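Local atomic coordinates of aminotransferase class I and II (Anaerococcus prevotii, PDB entry 4EMY), a protein that binds pyridoxal 5'-phosphate and probably acts as an aminotransferase, moving amino groups between amino acids and keto acids. Residues W201-I205 and F240-F244; E229-G234 and L325-R329; A336-V340 and I399-V403. All blocks are in the same frame, centred on the assembly; numbering follows the deposited sequence.

Interaction 1 of 3, residues W201-I205 and F240-F244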
loop_
_atom_site.group_PDB
_atom_site.type_symbol
_atom_site.label_atom_id
_atom_site.label_comp_id
_atom_site.label_asym_id
_atom_site.label_seq_id
_atom_site.Cartn_x
_atom_site.Cartn_y
_atom_site.Cartn_z
ATOM N N TRP A 201 3.868 -31.179 6.061
ATOM C CA TRP A 201 2.685 -30.457 5.580
ATOM C C TRP A 201 1.460 -31.321 5.659
ATOM O O TRP A 201 0.394 -30.855 6.081
ATOM C CB TRP A 201 2.879 -29.969 4.148
ATOM C CG TRP A 201 3.353 -28.543 4.037
ATOM C CD1 TRP A 201 4.531 -28.087 3.459
ATOM C CD2 TRP A 201 2.670 -27.329 4.512
ATOM N NE1 TRP A 201 4.625 -26.722 3.544
ATOM C CE2 TRP A 201 3.543 -26.204 4.161
ATOM C CE3 TRP A 201 1.475 -27.070 5.177
ATOM C CZ2 TRP A 201 3.212 -24.888 4.464
ATOM C CZ3 TRP A 201 1.150 -25.737 5.478
ATOM C CH2 TRP A 201 1.999 -24.674 5.130
ATOM N N ASP A 202 1.605 -32.585 5.248
ATOM C CA ASP A 202 0.546 -33.577 5.385
ATOM C C ASP A 202 0.071 -33.678 6.828
ATOM O O ASP A 202 -1.130 -33.616 7.083
ATOM C CB ASP A 202 0.996 -34.948 4.877
ATOM C CG ASP A 202 0.291 -35.366 3.588
ATOM O OD1 ASP A 202 -0.900 -35.026 3.391
ATOM O OD2 ASP A 202 0.933 -36.061 2.774
ATOM N N GLU A 203 1.012 -33.806 7.763
ATOM C CA GLU A 203 0.684 -33.865 9.186
ATOM C C GLU A 203 -0.119 -32.638 9.617
ATOM O O GLU A 203 -1.024 -32.737 10.447
ATOM C CB GLU A 203 1.953 -34.019 10.033
ATOM C CG GLU A 203 2.479 -35.448 10.118
ATOM C CD GLU A 203 3.791 -35.567 10.889
ATOM O OE1 GLU A 203 4.791 -34.899 10.507
ATOM O OE2 GLU A 203 3.827 -36.344 11.874
ATOM N N VAL A 204 0.191 -31.492 9.018
ATOM C CA VAL A 204 -0.507 -30.248 9.318
ATOM C C VAL A 204 -1.913 -30.207 8.721
ATOM O O VAL A 204 -2.882 -30.008 9.459
ATOM C CB VAL A 204 0.310 -29.014 8.888
ATOM C CG1 VAL A 204 -0.509 -27.741 9.037
ATOM C CG2 VAL A 204 1.590 -28.923 9.707
ATOM N N ILE A 205 -2.040 -30.400 7.409
ATOM C CA ILE A 205 -3.364 -30.298 6.778
ATOM C C ILE A 205 -4.332 -31.350 7.306
ATOM O O ILE A 205 -5.517 -31.077 7.458
ATOM C CB ILE A 205 -3.330 -30.297 5.226
ATOM C CG1 ILE A 205 -2.643 -31.554 4.672
ATOM C CG2 ILE A 205 -2.645 -29.044 4.709
ATOM C CD1 ILE A 205 -3.581 -32.652 4.178
ATOM N N PHE A 240 3.866 -29.313 -2.566
ATOM C CA PHE A 240 3.016 -29.306 -1.379
ATOM C C PHE A 240 1.692 -28.571 -1.573
ATOM O O PHE A 240 0.760 -28.772 -0.799
ATOM C CB PHE A 240 3.771 -28.773 -0.150
ATOM C CG PHE A 240 3.743 -27.278 -0.005
ATOM C CD1 PHE A 240 2.788 -26.662 0.800
ATOM C CD2 PHE A 240 4.677 -26.485 -0.656
ATOM C CE1 PHE A 240 2.760 -25.281 0.944
ATOM C CE2 PHE A 240 4.655 -25.104 -0.517
ATOM C CZ PHE A 240 3.696 -24.503 0.285
ATOM N N PHE A 241 1.605 -27.734 -2.603
ATOM C CA PHE A 241 0.384 -26.965 -2.869
ATOM C C PHE A 241 -0.834 -27.841 -3.148
ATOM O O PHE A 241 -1.958 -27.428 -2.886
ATOM C CB PHE A 241 0.590 -25.964 -4.012
ATOM C CG PHE A 241 1.397 -24.752 -3.622
ATOM C CD1 PHE A 241 0.983 -23.923 -2.583
ATOM C CD2 PHE A 241 2.564 -24.428 -4.307
ATOM C CE1 PHE A 241 1.724 -22.807 -2.229
ATOM C CE2 PHE A 241 3.308 -23.311 -3.957
ATOM C CZ PHE A 241 2.888 -22.501 -2.916
ATOM N N GLU A 242 -0.601 -29.046 -3.669
ATOM C CA GLU A 242 -1.666 -30.006 -3.980
ATOM C C GLU A 242 -2.417 -30.486 -2.736
ATOM O O GLU A 242 -3.573 -30.903 -2.827
ATOM C CB GLU A 242 -1.124 -31.200 -4.782
ATOM C CG GLU A 242 -0.638 -30.836 -6.180
ATOM C CD GLU A 242 -0.594 -32.016 -7.146
ATOM O OE1 GLU A 242 0.075 -33.033 -6.853
ATOM O OE2 GLU A 242 -1.217 -31.916 -8.225
ATOM N N LYS A 243 -1.764 -30.406 -1.579
ATOM C CA LYS A 243 -2.369 -30.773 -0.298
ATOM C C LYS A 243 -3.525 -29.855 0.111
ATOM O O LYS A 243 -4.238 -30.133 1.077
ATOM C CB LYS A 243 -1.298 -30.793 0.792
ATOM C CG LYS A 243 -0.508 -32.087 0.850
ATOM C CD LYS A 243 0.991 -31.844 0.792
ATOM C CE LYS A 243 1.776 -33.117 1.069
ATOM N NZ LYS A 243 1.513 -34.202 0.086
ATOM N N PHE A 244 -3.709 -28.768 -0.633
ATOM C CA PHE A 244 -4.752 -27.798 -0.327
ATOM C C PHE A 244 -6.038 -28.040 -1.115
ATOM O O PHE A 244 -7.003 -27.287 -0.975
ATOM C CB PHE A 244 -4.247 -26.363 -0.531
ATOM C CG PHE A 244 -3.067 -25.994 0.340
ATOM C CD1 PHE A 244 -2.920 -26.528 1.617
ATOM C CD2 PHE A 244 -2.114 -25.086 -0.114
ATOM C CE1 PHE A 244 -1.838 -26.185 2.408
ATOM C CE2 PHE A 244 -1.032 -24.733 0.677
ATOM C CZ PHE A 244 -0.894 -25.283 1.940
#
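Trp-201, Phe-240 and Phe-244 form an aromatic cluster in the cofactor-binding domain of this class I aminotransferase. It joins helix 198-211 to a 3-10 segment in the connection between strands 218-224 and 251-258 of the seven-stranded sheet. Trp-201 and Phe-240 make an offset stack. The five-membered ring of the indole and the phenyl ring have centroids 4.1 Å apart, and their planes differ by 10°. The overlap lies at one side of the phenyl ring: Phe-240 CE1 is 3.4 Å from Trp-201 CE2. Phe-240 CD1 lies over the five-membered ring, 3.3 Å from Trp-201 NE1. Phe-240 CG stands between its own backbone N and carbonyl carbon (chi1 86°), which turns the ring toward the indole. Phe-241 CD1 lies near the rim of the opposite face of the phenyl. Phe-244 comes to the same indole face as Phe-240, but edge on. Its CZ points at the six-membered ring in a T-shaped pair with planes at 88°, and lies 4.1 Å from Trp-201 CZ3. Ile-205 CG2 packs at the edge of Phe-244, 3.8 Å from CE1. Leu-221 and Val-223 of strand 218-224 also touch both Trp-201 and Phe-244. Without the indole, as with an alanine here, Phe-240 is likely to lose its stacking partner and a gap to open at the edge of Phe-244. At the more exposed side, the Lys-243 chain runs across the Asp-202 carboxylate, and its two bends bring NZ to OD2. Lys-243 NZ makes a salt bridge to Asp-202 OD2 at 3.3 Å, with only a weak hydrogen bond. The contact is therefore mainly aromatic and apolar inside, with one loose ion pair at its margin.

Interaction 2 of 3, residues E229-G234 and L325-R329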
loop_
_atom_site.group_PDB
_atom_site.type_symbol
_atom_site.label_atom_id
_atom_site.label_comp_id
_atom_site.label_asym_id
_atom_site.label_seq_id
_atom_site.Cartn_x
_atom_site.Cartn_y
_atom_site.Cartn_z
ATOM N N GLU A 229 10.814 -19.359 -4.709
ATOM C CA GLU A 229 11.735 -19.648 -5.804
ATOM C C GLU A 229 13.173 -19.919 -5.345
ATOM O O GLU A 229 14.019 -20.330 -6.148
ATOM C CB GLU A 229 11.704 -18.522 -6.834
ATOM C CG GLU A 229 10.326 -18.269 -7.426
ATOM C CD GLU A 229 9.985 -19.196 -8.583
ATOM O OE1 GLU A 229 9.640 -18.674 -9.666
ATOM O OE2 GLU A 229 10.059 -20.434 -8.418
ATOM N N PHE A 230 13.440 -19.703 -4.058
ATOM C CA PHE A 230 14.785 -19.857 -3.518
ATOM C C PHE A 230 14.818 -20.980 -2.500
ATOM O O PHE A 230 15.559 -20.922 -1.518
ATOM C CB PHE A 230 15.269 -18.540 -2.905
ATOM C CG PHE A 230 15.305 -17.399 -3.881
ATOM C CD1 PHE A 230 16.385 -17.229 -4.733
ATOM C CD2 PHE A 230 14.249 -16.497 -3.956
ATOM C CE1 PHE A 230 16.415 -16.180 -5.635
ATOM C CE2 PHE A 230 14.271 -15.444 -4.859
ATOM C CZ PHE A 230 15.356 -15.286 -5.697
ATOM N N ALA A 231 14.012 -22.010 -2.747
ATOM C CA ALA A 231 13.906 -23.140 -1.829
ATOM C C ALA A 231 13.837 -24.482 -2.554
ATOM O O ALA A 231 13.191 -25.426 -2.079
ATOM C CB ALA A 231 12.709 -22.957 -0.904
ATOM N N GLY A 232 14.518 -24.560 -3.695
ATOM C CA GLY A 232 14.548 -25.767 -4.515
ATOM C C GLY A 232 14.681 -25.428 -5.983
ATOM O O GLY A 232 14.813 -24.260 -6.341
ATOM N N ASP A 233 14.619 -26.450 -6.834
ATOM C CA ASP A 233 14.856 -26.303 -8.274
ATOM C C ASP A 233 13.662 -25.732 -9.052
ATOM O O ASP A 233 13.615 -25.804 -10.279
ATOM C CB ASP A 233 15.314 -27.639 -8.879
ATOM C CG ASP A 233 14.196 -28.684 -8.948
ATOM O OD1 ASP A 233 14.199 -29.487 -9.910
ATOM O OD2 ASP A 233 13.321 -28.712 -8.054
ATOM N N GLY A 234 12.711 -25.154 -8.330
ATOM C CA GLY A 234 11.502 -24.614 -8.940
ATOM C C GLY A 234 10.319 -25.551 -8.787
ATOM O O GLY A 234 9.209 -25.125 -8.451
ATOM N N LEU A 325 16.826 -16.667 -13.519
ATOM C CA LEU A 325 16.386 -17.060 -12.176
ATOM C C LEU A 325 17.136 -18.294 -11.701
ATOM O O LEU A 325 17.452 -18.398 -10.518
ATOM C CB LEU A 325 14.871 -17.295 -12.113
ATOM C CG LEU A 325 14.270 -17.809 -10.797
ATOM C CD1 LEU A 325 14.522 -16.863 -9.632
ATOM C CD2 LEU A 325 12.778 -18.072 -10.938
ATOM N N VAL A 326 17.420 -19.215 -12.626
ATOM C CA VAL A 326 18.221 -20.406 -12.329
ATOM C C VAL A 326 19.571 -19.986 -11.747
ATOM O O VAL A 326 19.946 -20.446 -10.670
ATOM C CB VAL A 326 18.416 -21.312 -13.569
ATOM C CG1 VAL A 326 19.427 -22.411 -13.284
ATOM C CG2 VAL A 326 17.094 -21.930 -13.997
ATOM N N ASP A 327 20.271 -19.094 -12.446
ATOM C CA ASP A 327 21.562 -18.576 -11.987
ATOM C C ASP A 327 21.462 -17.950 -10.608
ATOM O O ASP A 327 22.245 -18.281 -9.721
ATOM C CB ASP A 327 22.114 -17.542 -12.967
ATOM C CG ASP A 327 22.160 -18.049 -14.383
ATOM O OD1 ASP A 327 21.866 -19.246 -14.605
ATOM O OD2 ASP A 327 22.486 -17.247 -15.283
ATOM N N LEU A 328 20.497 -17.047 -10.442
ATOM C CA LEU A 328 20.272 -16.354 -9.177
ATOM C C LEU A 328 20.035 -17.352 -8.035
ATOM O O LEU A 328 20.635 -17.252 -6.959
ATOM C CB LEU A 328 19.085 -15.400 -9.318
ATOM C CG LEU A 328 18.816 -14.397 -8.196
ATOM C CD1 LEU A 328 19.924 -13.356 -8.096
ATOM C CD2 LEU A 328 17.472 -13.726 -8.424
ATOM N N ARG A 329 19.168 -18.320 -8.305
ATOM C CA ARG A 329 18.852 -19.414 -7.398
ATOM C C ARG A 329 20.082 -20.282 -7.125
ATOM O O ARG A 329 20.304 -20.711 -5.988
ATOM C CB ARG A 329 17.723 -20.226 -8.026
ATOM C CG ARG A 329 17.434 -21.585 -7.434
ATOM C CD ARG A 329 16.438 -22.302 -8.333
ATOM N NE ARG A 329 15.107 -21.693 -8.278
ATOM C CZ ARG A 329 14.236 -21.695 -9.284
ATOM N NH1 ARG A 329 14.552 -22.258 -10.450
ATOM N NH2 ARG A 329 13.049 -21.118 -9.129
#
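Arg-329 reaches from helix 315-345 to the backbone carbonyl of Glu-229. Its NE donates to Glu-229 O at 2.8 Å with an N-H...O angle of 166°. The oxygen lies in the guanidinium plane, and NE lies in the carbonyl plane. NH2 adds a weak bond to the same oxygen at 3.2 Å. NH2 also forms a salt bridge with Glu-229 OE2 at 3.1 Å, although the carboxylate and guanidinium planes are turned 62° apart. The bend at chi3 (-70°) swings the guanidinium between the loop and its own helix. The Asp-233 to Gly-234 peptide covers one face, and Leu-325 CG lies over the opposite face. Gly-234 CA lies 3.8 Å from Arg-329 NH2. This loop follows strand 218-224 of the fold, the strand that ends at the cofactor-pocket residue Asp-224. Beside the polar grip, the CZ corner of Phe-230 meets Leu-328 CD2 at 3.8 Å, with Leu-328 at the ring edge. Leu-325 CD2 rests against the Glu-229 carboxylate. Further out, Arg-238 pairs with Glu-229 OE2 and also bonds Gly-234 O, linking the two ends of 229-234. Phe-357 packs against Phe-230 edge-to-face.

Interaction 3 of 3, residues A336-V340 and I399-V403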
loop_
_atom_site.group_PDB
_atom_site.type_symbol
_atom_site.label_atom_id
_atom_site.label_comp_id
_atom_site.label_asym_id
_atom_site.label_seq_id
_atom_site.Cartn_x
_atom_site.Cartn_y
_atom_site.Cartn_z
ATOM N N ALA A 336 25.033 -21.219 0.245
ATOM C CA ALA A 336 24.544 -21.990 1.381
ATOM C C ALA A 336 25.371 -23.260 1.554
ATOM O O ALA A 336 25.594 -23.714 2.680
ATOM C CB ALA A 336 23.072 -22.322 1.208
ATOM N N ASP A 337 25.829 -23.820 0.434
ATOM C CA ASP A 337 26.699 -24.992 0.452
ATOM C C ASP A 337 28.020 -24.689 1.151
ATOM O O ASP A 337 28.495 -25.483 1.966
ATOM C CB ASP A 337 26.952 -25.503 -0.965
ATOM C CG ASP A 337 25.742 -26.192 -1.562
ATOM O OD1 ASP A 337 24.950 -26.781 -0.801
ATOM O OD2 ASP A 337 25.587 -26.154 -2.799
ATOM N N VAL A 338 28.601 -23.535 0.836
ATOM C CA VAL A 338 29.853 -23.120 1.445
ATOM C C VAL A 338 29.625 -22.880 2.932
ATOM O O VAL A 338 30.458 -23.261 3.754
ATOM C CB VAL A 338 30.461 -21.892 0.730
ATOM C CG1 VAL A 338 31.661 -21.345 1.485
ATOM C CG2 VAL A 338 30.874 -22.275 -0.681
ATOM N N PHE A 339 28.482 -22.290 3.275
ATOM C CA PHE A 339 28.114 -22.096 4.677
ATOM C C PHE A 339 28.033 -23.425 5.417
ATOM O O PHE A 339 28.726 -23.616 6.413
ATOM C CB PHE A 339 26.790 -21.337 4.815
ATOM C CG PHE A 339 26.556 -20.774 6.193
ATOM C CD1 PHE A 339 26.000 -21.559 7.201
ATOM C CD2 PHE A 339 26.897 -19.457 6.485
ATOM C CE1 PHE A 339 25.793 -21.041 8.468
ATOM C CE2 PHE A 339 26.693 -18.935 7.751
ATOM C CZ PHE A 339 26.141 -19.729 8.742
ATOM N N VAL A 340 27.202 -24.339 4.914
ATOM C CA VAL A 340 26.969 -25.636 5.561
ATOM C C VAL A 340 28.244 -26.497 5.659
ATOM O O VAL A 340 28.470 -27.159 6.674
ATOM C CB VAL A 340 25.800 -26.399 4.895
ATOM C CG1 VAL A 340 25.651 -27.800 5.470
ATOM C CG2 VAL A 340 24.508 -25.621 5.086
ATOM N N ILE A 399 32.433 -16.413 3.159
ATOM C CA ILE A 399 31.649 -17.270 4.061
ATOM C C ILE A 399 32.519 -18.051 5.062
ATOM O O ILE A 399 32.202 -18.072 6.254
ATOM C CB ILE A 399 30.711 -18.246 3.301
ATOM C CG1 ILE A 399 29.970 -17.545 2.150
ATOM C CG2 ILE A 399 29.737 -18.914 4.264
ATOM C CD1 ILE A 399 28.563 -17.093 2.465
ATOM N N PRO A 400 33.617 -18.686 4.591
ATOM C CA PRO A 400 34.464 -19.427 5.535
ATOM C C PRO A 400 34.927 -18.586 6.730
ATOM O O PRO A 400 34.762 -19.019 7.870
ATOM C CB PRO A 400 35.654 -19.854 4.674
ATOM C CG PRO A 400 35.090 -19.952 3.300
ATOM C CD PRO A 400 34.120 -18.812 3.208
ATOM N N LYS A 401 35.479 -17.399 6.473
ATOM C CA LYS A 401 35.868 -16.484 7.550
ATOM C C LYS A 401 34.670 -16.202 8.453
ATOM O O LYS A 401 34.756 -16.375 9.669
ATOM C CB LYS A 401 36.470 -15.184 6.988
ATOM C CG LYS A 401 36.667 -14.060 8.007
ATOM C CD LYS A 401 37.929 -13.221 7.758
ATOM C CE LYS A 401 37.954 -12.490 6.409
ATOM N NZ LYS A 401 36.954 -11.386 6.256
ATOM N N LEU A 402 33.554 -15.800 7.840
ATOM C CA LEU A 402 32.309 -15.514 8.549
ATOM C C LEU A 402 31.871 -16.682 9.426
ATOM O O LEU A 402 31.345 -16.472 10.520
ATOM C CB LEU A 402 31.191 -15.136 7.563
ATOM C CG LEU A 402 29.702 -15.167 7.958
ATOM C CD1 LEU A 402 29.348 -14.223 9.099
ATOM C CD2 LEU A 402 28.847 -14.846 6.745
ATOM N N VAL A 403 32.089 -17.905 8.950
ATOM C CA VAL A 403 31.687 -19.084 9.708
ATOM C C VAL A 403 32.684 -19.397 10.825
ATOM O O VAL A 403 32.284 -19.640 11.965
ATOM C CB VAL A 403 31.467 -20.309 8.799
ATOM C CG1 VAL A 403 31.209 -21.554 9.637
ATOM C CG2 VAL A 403 30.301 -20.063 7.849
#
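With chi1 at -164°, the Phe-339 ring extends opposite its backbone N and lies beside Ile-399 CG2, the branch that is likewise anti to N. Ile-399 CG2 lies 3.6 Å from Phe-339 CD2, and it also touches Phe-339 CA. It approaches the ring obliquely. Val-403, one turn further along, reaches over the ring face instead. Its CG2 stands 4.0 Å from the ring centroid and 23° off the normal, a CH-pi contact displaced toward the CD2-CE2 side. Next to this, Val-338 CG1 packs against Ile-399 CB at 3.7 Å and Pro-400 CD at 3.9 Å. The axes of helix segments 336-340 and 399-403 pass 9.3 Å apart and run in roughly the same direction, with a crossing angle of -37°. This is helix packing in the C-terminal part of the chain. The Phe-339 ring also touches Thr-359 and Ile-361 of strand 359-362 and Val-389 of strand 386-389, and Leu-402 touches Val-389 too. The ring thus belongs to the core between the helix pair and the small antiparallel sheet. Between 336-340 and 399-403 all contacts are apolar, which means that this part of the pair packs by shape and burial.

In the fold
Interactions 2 and 3 share helix 315-345. Segment 325-329 meets the loop near the cofactor, and segment 336-340 packs on the C-terminal helix; the centres of the two interactions are about 19 Å apart. Interactions 1 and 2 both use the connection between strands 218-224 and 251-258, with centres about 22 Å apart and nearest atoms about 8 Å apart. Interaction 2 comes closest to cofactor-binding residues: the side chain of Phe-230 is about 4 Å from that of Lys-261 and about 11 Å from a bound pyridoxal phosphate. The side chain of Trp-201 in interaction 1 is about 12 Å from a bound cofactor. Interaction 3 lies away from the cofactor site, about 32 Å from interaction 1 between centres.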